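Local coordinates for DNA repair protein PprA (Deinococcus deserti, PDB 6MC8), which binds DNA and takes part in radiation-induced DNA damage repair and genome segregation, probably through the formation of filaments, at residues A[41-46]-A[74-79]; A[105-110]-A[124-129]; A[147-150]-A[156-159]. The protein carries 2 engineered substitutions. One frame throughout, in Å; residues are numbered along the deposited sequence.

How the interactions relate
Interactions 1 and 2 are buried contacts that meet each other where His-77 of helix 62-80 packs edge-to-face against the ring of Tyr-126, NE2 lying 3.3 Å from CZ. Interaction 1, near the centre of the chain, joins the last part of helix 35-43 and the residues after it to helix 62-80, combining alanine packing with one arginine-to-carbonyl hydrogen bond. Interaction 2 lays helix 119-127 on a β-hairpin through apolar side chains and a bridging water. Interaction 3 is peripheral, its centre about 29 Å from that of interaction 1. The smallest of the three, it lies at the subunit interface, where a glutamine amide lies near the backbone carbonyl of an exposed threonine without a hydrogen bond.

Interaction 1. Residues A[41-46]-A[74-79]; sequences ELVATA and RLAHDR
Ala-46 sits over the backbone of helix 62-80, its CB 3.7 Å from CA of Ala-76 and also against the methyl group of that residue. The CA atoms of this alanine pair come within 5.3 Å, an approach that bulkier side chains would not readily permit. On the flank, CG1 of Val-43 meets the same Ala-76 CB at 4.0 Å. The valine torsion, with CG1 anti to the carbonyl carbon (chi1 -63°), brings this branch to the alanine.

One polar bond completes the shell. NH1 of Arg-79 donates to the carbonyl O of Ala-46 at 3.2 Å and with an N-H...O angle of 161°, the acceptor lying close to the guanidinium plane and the donor tilted 19° from the carbonyl plane. CB of Arg-79 rests on CB of Ala-46 at 4.0 Å, and the extended chain then runs along to the carbonyl, with CD beside O. CD1 of Leu-75 lies 3.7 Å above the guanidinium plane, toward its rim. Replacing Arg-79 with an alanine would probably leave the Ala-46 carbonyl without this donor and take away the flat group on which CD1 of Leu-75 rests.

Further out, the Arg-79 side chain also touches Leu-291 of helix 274-304, and its backbone bonds to Ser-260 and Ser-261. Trp-80 packs on Ala-46, and its NE1 is hydrogen-bonded to OG1 of Thr-45. The contact is close alanine-on-alanine packing, flanked by Val-43 and fastened by Arg-79, that joins residues 43 to 46, at the C-terminal side of helix 35-43, to helix 62-80 in the buried middle of the chain.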
loop_
_atom_site.group_PDB
_atom_site.type_symbol
_atom_site.label_atom_id
_atom_site.label_comp_id
_atom_site.label_asym_id
_atom_site.label_seq_id
_atom_site.Cartn_x
_atom_site.Cartn_y
_atom_site.Cartn_z
ATOM N N GLU A 41 -14.595 29.385 -17.838
ATOM C CA GLU A 41 -15.697 28.852 -18.624
ATOM C C GLU A 41 -15.565 27.348 -18.811
ATOM O O GLU A 41 -16.570 26.645 -18.964
ATOM C CB GLU A 41 -15.740 29.580 -19.962
ATOM C CG GLU A 41 -16.142 31.037 -19.813
ATOM C CD GLU A 41 -15.744 31.882 -21.003
ATOM O OE1 GLU A 41 -15.050 31.358 -21.894
ATOM O OE2 GLU A 41 -16.098 33.076 -21.031
ATOM N N LEU A 42 -14.334 26.836 -18.782
ATOM C CA LEU A 42 -14.119 25.398 -18.891
ATOM C C LEU A 42 -14.548 24.673 -17.622
ATOM O O LEU A 42 -15.277 23.677 -17.683
ATOM C CB LEU A 42 -12.652 25.114 -19.199
ATOM C CG LEU A 42 -12.285 23.640 -19.312
ATOM C CD1 LEU A 42 -13.045 23.006 -20.446
ATOM C CD2 LEU A 42 -10.797 23.477 -19.504
ATOM N N VAL A 43 -14.110 25.157 -16.459
ATOM C CA VAL A 43 -14.418 24.472 -15.210
ATOM C C VAL A 43 -15.815 24.778 -14.697
ATOM O O VAL A 43 -16.265 24.131 -13.749
ATOM C CB VAL A 43 -13.369 24.795 -14.127
ATOM C CG1 VAL A 43 -12.007 24.299 -14.557
ATOM C CG2 VAL A 43 -13.334 26.280 -13.826
ATOM N N ALA A 44 -16.522 25.730 -15.309
ATOM C CA ALA A 44 -17.925 25.937 -14.974
ATOM C C ALA A 44 -18.817 24.850 -15.554
ATOM O O ALA A 44 -19.957 24.700 -15.110
ATOM C CB ALA A 44 -18.396 27.306 -15.456
ATOM N N THR A 45 -18.321 24.088 -16.531
ATOM C CA THR A 45 -19.028 22.901 -16.987
ATOM C C THR A 45 -18.994 21.788 -15.952
ATOM O O THR A 45 -19.808 20.865 -16.028
ATOM C CB THR A 45 -18.437 22.397 -18.303
ATOM O OG1 THR A 45 -17.081 21.987 -18.098
ATOM C CG2 THR A 45 -18.471 23.495 -19.347
ATOM N N ALA A 46 -18.073 21.851 -14.998
ATOM C CA ALA A 46 -18.067 20.960 -13.853
ATOM C C ALA A 46 -18.687 21.589 -12.615
ATOM O O ALA A 46 -18.599 21.009 -11.535
ATOM C CB ALA A 46 -16.643 20.504 -13.545
ATOM N N ARG A 74 -8.241 19.787 -10.983
ATOM C CA ARG A 74 -8.418 18.485 -10.352
ATOM C C ARG A 74 -9.845 18.298 -9.858
ATOM O O ARG A 74 -10.363 17.177 -9.858
ATOM C CB ARG A 74 -7.420 18.318 -9.209
ATOM C CG ARG A 74 -5.988 18.139 -9.666
ATOM C CD ARG A 74 -5.024 18.146 -8.502
ATOM N NE ARG A 74 -3.646 18.018 -8.954
ATOM C CZ ARG A 74 -2.584 18.159 -8.173
ATOM N NH1 ARG A 74 -2.733 18.461 -6.894
ATOM N NH2 ARG A 74 -1.369 18.027 -8.680
ATOM N N LEU A 75 -10.501 19.380 -9.439
ATOM C CA LEU A 75 -11.899 19.279 -9.041
ATOM C C LEU A 75 -12.796 19.084 -10.256
ATOM O O LEU A 75 -13.821 18.399 -10.179
ATOM C CB LEU A 75 -12.310 20.517 -8.243
ATOM C CG LEU A 75 -13.730 20.520 -7.671
ATOM C CD1 LEU A 75 -13.929 19.337 -6.743
ATOM C CD2 LEU A 75 -14.024 21.810 -6.947
ATOM N N ALA A 76 -12.411 19.659 -11.395
ATOM C CA ALA A 76 -13.180 19.462 -12.616
ATOM C C ALA A 76 -13.028 18.043 -13.147
ATOM O O ALA A 76 -13.979 17.478 -13.694
ATOM C CB ALA A 76 -12.761 20.483 -13.671
ATOM N N HIS A 77 -11.846 17.444 -12.986
ATOM C CA HIS A 77 -11.656 16.072 -13.444
ATOM C C HIS A 77 -12.322 15.063 -12.521
ATOM O O HIS A 77 -12.623 13.942 -12.944
ATOM C CB HIS A 77 -10.175 15.745 -13.606
ATOM C CG HIS A 77 -9.598 16.203 -14.904
ATOM N ND1 HIS A 77 -9.924 15.607 -16.100
ATOM C CD2 HIS A 77 -8.703 17.171 -15.198
ATOM C CE1 HIS A 77 -9.267 16.200 -17.077
ATOM N NE2 HIS A 77 -8.516 17.151 -16.556
ATOM N N ASP A 78 -12.560 15.436 -11.262
ATOM C CA ASP A 78 -13.332 14.573 -10.374
ATOM C C ASP A 78 -14.783 14.498 -10.818
ATOM O O ASP A 78 -15.481 13.522 -10.533
ATOM C CB ASP A 78 -13.256 15.081 -8.935
ATOM C CG ASP A 78 -11.899 14.891 -8.319
ATOM O OD1 ASP A 78 -11.198 13.936 -8.696
ATOM O OD2 ASP A 78 -11.529 15.702 -7.454
ATOM N N ARG A 79 -15.247 15.519 -11.528
ATOM C CA ARG A 79 -16.642 15.633 -11.898
ATOM C C ARG A 79 -16.890 15.318 -13.365
ATOM O O ARG A 79 -17.963 14.814 -13.704
ATOM C CB ARG A 79 -17.125 17.033 -11.543
ATOM C CG ARG A 79 -17.116 17.236 -10.053
ATOM C CD ARG A 79 -17.427 18.640 -9.675
ATOM N NE ARG A 79 -17.545 18.790 -8.234
ATOM C CZ ARG A 79 -17.846 19.928 -7.628
ATOM N NH1 ARG A 79 -18.066 21.019 -8.343
ATOM N NH2 ARG A 79 -17.936 19.971 -6.312
#

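Interaction 2. Residues A[105-110]-A[124-129]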
loop_
_atom_site.group_PDB
_atom_site.type_symbol
_atom_site.label_atom_id
_atom_site.label_comp_id
_atom_site.label_asym_id
_atom_site.label_seq_id
_atom_site.Cartn_x
_atom_site.Cartn_y
_atom_site.Cartn_z
ATOM N N LEU A 105 -2.068 22.799 -19.988
ATOM C CA LEU A 105 -2.680 21.746 -19.191
ATOM C C LEU A 105 -1.730 20.559 -19.149
ATOM O O LEU A 105 -1.380 20.004 -20.193
ATOM C CB LEU A 105 -4.033 21.344 -19.775
ATOM C CG LEU A 105 -5.094 22.440 -19.781
ATOM C CD1 LEU A 105 -6.328 21.972 -20.515
ATOM C CD2 LEU A 105 -5.440 22.858 -18.365
ATOM N N LEU A 106 -1.314 20.175 -17.950
ATOM C CA LEU A 106 -0.260 19.190 -17.784
ATOM C C LEU A 106 -0.812 17.876 -17.252
ATOM O O LEU A 106 -1.749 17.849 -16.452
ATOM C CB LEU A 106 0.840 19.702 -16.849
ATOM C CG LEU A 106 1.924 20.651 -17.368
ATOM C CD1 LEU A 106 1.417 22.058 -17.595
ATOM C CD2 LEU A 106 3.085 20.671 -16.403
ATOM N N VAL A 107 -0.222 16.783 -17.728
ATOM C CA VAL A 107 -0.503 15.437 -17.247
ATOM C C VAL A 107 0.828 14.791 -16.904
ATOM O O VAL A 107 1.675 14.616 -17.787
ATOM C CB VAL A 107 -1.262 14.584 -18.277
ATOM C CG1 VAL A 107 -1.361 13.156 -17.794
ATOM C CG2 VAL A 107 -2.642 15.144 -18.518
ATOM N N ASP A 108 1.000 14.439 -15.623
ATOM C CA ASP A 108 2.216 13.827 -15.072
ATOM C C ASP A 108 3.455 14.677 -15.340
ATOM O O ASP A 108 4.542 14.163 -15.605
ATOM C CB ASP A 108 2.413 12.397 -15.585
ATOM C CG ASP A 108 1.405 11.423 -15.014
ATOM O OD1 ASP A 108 0.912 11.657 -13.896
ATOM O OD2 ASP A 108 1.121 10.409 -15.676
ATOM N N GLY A 109 3.289 15.995 -15.273
ATOM C CA GLY A 109 4.386 16.920 -15.429
ATOM C C GLY A 109 4.675 17.375 -16.842
ATOM O O GLY A 109 5.539 18.238 -17.030
ATOM N N ALA A 110 3.989 16.832 -17.841
ATOM C CA ALA A 110 4.244 17.191 -19.219
ATOM C C ALA A 110 3.035 17.901 -19.812
ATOM O O ALA A 110 1.898 17.479 -19.569
ATOM C CB ALA A 110 4.578 15.952 -20.056
ATOM N N GLY A 124 -10.442 15.946 -26.737
ATOM C CA GLY A 124 -9.878 14.857 -27.513
ATOM C C GLY A 124 -8.524 14.413 -26.994
ATOM O O GLY A 124 -8.139 13.254 -27.156
ATOM N N THR A 125 -7.778 15.335 -26.383
ATOM C CA THR A 125 -6.516 14.986 -25.741
ATOM C C THR A 125 -6.757 14.111 -24.517
ATOM O O THR A 125 -6.042 13.134 -24.279
ATOM C CB THR A 125 -5.762 16.270 -25.369
ATOM O OG1 THR A 125 -5.493 17.028 -26.552
ATOM C CG2 THR A 125 -4.455 15.970 -24.665
ATOM N N TYR A 126 -7.792 14.439 -23.744
ATOM C CA TYR A 126 -8.158 13.640 -22.580
ATOM C C TYR A 126 -8.805 12.320 -22.984
ATOM O O TYR A 126 -8.731 11.338 -22.238
ATOM C CB TYR A 126 -9.094 14.454 -21.690
ATOM C CG TYR A 126 -8.405 15.535 -20.897
ATOM C CD1 TYR A 126 -7.098 15.378 -20.462
ATOM C CD2 TYR A 126 -9.035 16.748 -20.655
ATOM C CE1 TYR A 126 -6.463 16.366 -19.752
ATOM C CE2 TYR A 126 -8.400 17.752 -19.957
ATOM C CZ TYR A 126 -7.117 17.553 -19.505
ATOM O OH TYR A 126 -6.480 18.544 -18.807
ATOM N N ALA A 127 -9.444 12.276 -24.155
ATOM C CA ALA A 127 -10.124 11.056 -24.579
ATOM C C ALA A 127 -9.132 9.998 -25.039
ATOM O O ALA A 127 -9.390 8.797 -24.909
ATOM C CB ALA A 127 -11.130 11.362 -25.688
ATOM N N SER A 128 -7.979 10.423 -25.563
ATOM C CA SER A 128 -6.947 9.481 -25.978
ATOM C C SER A 128 -6.225 8.842 -24.797
ATOM O O SER A 128 -5.462 7.894 -24.999
ATOM C CB SER A 128 -5.939 10.176 -26.892
ATOM O OG SER A 128 -5.188 11.144 -26.193
ATOM N N MET A 129 -6.450 9.333 -23.582
ATOM C CA MET A 129 -5.900 8.762 -22.368
ATOM C C MET A 129 -6.838 7.754 -21.720
ATOM O O MET A 129 -6.442 7.090 -20.759
ATOM C CB MET A 129 -5.603 9.882 -21.368
ATOM C CG MET A 129 -4.695 10.969 -21.891
ATOM S SD MET A 129 -4.535 12.318 -20.720
ATOM C CE MET A 129 -3.650 13.497 -21.714
HETATM O O HOH W 1 -4.498 17.933 -17.143
#
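Val-107 and Met-129 meet tip to tip where the C-terminal end of helix 119-127 covers one side of a β-hairpin, formed by strands 100-107 and 110-114 within a three-stranded antiparallel sheet. CG2 of the valine lies 3.7 Å from CE of the methionine, whose chain, extended beyond CG, brings its methyl to the strand. The same CG2 approaches the edge of the Tyr-126 ring, near its plane, with CE1 at 4.2 Å. One valine methyl, coming from the strand, thus touches both side chains. SD of Met-129 also lies at the edge of the tyrosine ring, in its plane.

Leu-105 completes the packed part. Its side chain crosses that of Tyr-126 at about a right angle, and CD1 comes to 3.8 Å from the phenolic OH. The leucine and the tyrosine both continue onto Leu-73 of helix 62-80. The hairpin and helix 119-127 are therefore joined to that helix through Leu-105 and Tyr-126 together.

The outer side is looser. Strand 100-107 runs into a type I' turn from Val-107 to Ala-110, where Asp-108 and Gly-109 are exposed, and Ala-127 and Ser-128 are exposed at the helix end. Gly-109, with phi 89°, adopts a conformation in which a side chain would strike the preceding carbonyl.

Back in the packed part, polar contact between the segments passes through a solvent molecule rather than directly. Water 1 bridges two buried residues: it donates to O of Leu-106 at 2.8 Å and is hydrogen-bonded to OH of Tyr-126 at 2.7 Å.

Interaction 3. Residues A[147-150]-A[156-159]; sequences HRVT and GQLR
OE1 of Gln-157 accepts a weak hydrogen bond from the backbone N of Arg-152, in the connection between the segments. CG1 of Val-149 lies 4.1 Å from the same OE1 in van der Waals contact. O of Thr-150 is 3.7 Å from it, but as a second acceptor it cannot bond to this oxygen. OE1 thus lies beside the connection at Arg-152, close to the loop that leads into its own helix.

NE2 of the same amide lies 3.7 Å from O of Thr-150, too far for a hydrogen bond. That carbonyl stands at nearly equal distance from both ends of the amide, near one potential donor and one acceptor, an approach that gives little directional hold. Val-149 and Gln-157 run alongside each other in opposite directions. The glutamine chain is extended beyond CG, and its first torsion (chi1 -84°) sets CG anti to the carbonyl carbon; together these carry the amide across to the loop. CG1 of Val-149 lies beside OE1, with that methyl anti to the backbone N (chi1 -180°), while Thr-150 turns its side chain away and contributes its backbone.

Val-149 is in turn held by backbone hydrogen bonds to Glu-169 and His-171 of strand 168-176. The second subunit reaches the same place: Arg-166 of the second subunit donates from NE to O of His-147, and Asp-164 of the second subunit packs on Val-149. The contact folds the loop back on the first turn of helix 156-163 beside a subunit interface. Its two segments share van der Waals contact and no direct hydrogen bond; the sound bonds, from the Val-149 backbone to strand 168-176 and from His-147 to the second subunit, lie outside the pair.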
loop_
_atom_site.group_PDB
_atom_site.type_symbol
_atom_site.label_atom_id
_atom_site.label_comp_id
_atom_site.label_asym_id
_atom_site.label_seq_id
_atom_site.Cartn_x
_atom_site.Cartn_y
_atom_site.Cartn_z
ATOM N N HIS A 147 -4.307 -5.451 -6.924
ATOM C CA HIS A 147 -5.563 -6.138 -6.671
ATOM C C HIS A 147 -6.674 -5.128 -6.432
ATOM O O HIS A 147 -6.578 -4.286 -5.536
ATOM C CB HIS A 147 -5.428 -7.064 -5.472
ATOM C CG HIS A 147 -6.670 -7.839 -5.173
ATOM N ND1 HIS A 147 -7.055 -8.937 -5.910
ATOM C CD2 HIS A 147 -7.627 -7.662 -4.235
ATOM C CE1 HIS A 147 -8.187 -9.412 -5.427
ATOM N NE2 HIS A 147 -8.557 -8.656 -4.411
ATOM N N ARG A 148 -7.727 -5.212 -7.232
ATOM C CA ARG A 148 -8.943 -4.459 -6.985
ATOM C C ARG A 148 -10.024 -5.394 -6.468
ATOM O O ARG A 148 -10.107 -6.551 -6.887
ATOM C CB ARG A 148 -9.403 -3.715 -8.238
ATOM C CG ARG A 148 -8.524 -2.519 -8.557
ATOM C CD ARG A 148 -9.053 -1.699 -9.709
ATOM N NE ARG A 148 -8.874 -2.327 -11.009
ATOM C CZ ARG A 148 -9.437 -1.881 -12.123
ATOM N NH1 ARG A 148 -10.233 -0.825 -12.081
ATOM N NH2 ARG A 148 -9.221 -2.494 -13.274
ATOM N N VAL A 149 -10.837 -4.890 -5.549
ATOM C CA VAL A 149 -11.784 -5.717 -4.811
ATOM C C VAL A 149 -13.054 -5.883 -5.631
ATOM O O VAL A 149 -13.626 -4.903 -6.119
ATOM C CB VAL A 149 -12.093 -5.090 -3.441
ATOM C CG1 VAL A 149 -13.073 -5.946 -2.651
ATOM C CG2 VAL A 149 -10.824 -4.873 -2.666
ATOM N N THR A 150 -13.499 -7.125 -5.781
ATOM C CA THR A 150 -14.822 -7.420 -6.318
ATOM C C THR A 150 -15.774 -7.494 -5.132
ATOM O O THR A 150 -15.773 -8.467 -4.378
ATOM C CB THR A 150 -14.813 -8.715 -7.121
ATOM O OG1 THR A 150 -13.884 -8.602 -8.202
ATOM C CG2 THR A 150 -16.186 -8.991 -7.688
ATOM N N GLY A 156 -19.105 -6.111 4.912
ATOM C CA GLY A 156 -18.062 -6.690 5.743
ATOM C C GLY A 156 -16.689 -6.612 5.108
ATOM O O GLY A 156 -15.675 -6.540 5.806
ATOM N N GLN A 157 -16.637 -6.656 3.775
ATOM C CA GLN A 157 -15.388 -6.390 3.068
ATOM C C GLN A 157 -14.920 -4.960 3.290
ATOM O O GLN A 157 -13.753 -4.726 3.616
ATOM C CB GLN A 157 -15.549 -6.669 1.576
ATOM C CG GLN A 157 -15.369 -8.111 1.158
ATOM C CD GLN A 157 -15.723 -8.331 -0.294
ATOM O OE1 GLN A 157 -16.413 -7.525 -0.892
ATOM N NE2 GLN A 157 -15.188 -9.380 -0.882
ATOM N N LEU A 158 -15.825 -3.993 3.145
ATOM C CA LEU A 158 -15.446 -2.588 3.256
ATOM C C LEU A 158 -15.110 -2.204 4.688
ATOM O O LEU A 158 -14.331 -1.277 4.910
ATOM C CB LEU A 158 -16.564 -1.700 2.718
ATOM C CG LEU A 158 -16.744 -1.738 1.207
ATOM C CD1 LEU A 158 -18.015 -1.039 0.803
ATOM C CD2 LEU A 158 -15.548 -1.085 0.547
ATOM N N ARG A 159 -15.677 -2.906 5.668
ATOM C CA ARG A 159 -15.422 -2.569 7.064
ATOM C C ARG A 159 -13.987 -2.892 7.458
ATOM O O ARG A 159 -13.346 -2.130 8.184
ATOM C CB ARG A 159 -16.416 -3.298 7.966
ATOM C CG ARG A 159 -16.291 -2.957 9.432
ATOM C CD ARG A 159 -17.415 -3.570 10.227
ATOM N NE ARG A 159 -18.691 -2.951 9.895
ATOM C CZ ARG A 159 -19.145 -1.837 10.459
ATOM N NH1 ARG A 159 -18.429 -1.229 11.392
ATOM N NH2 ARG A 159 -20.318 -1.337 10.100
#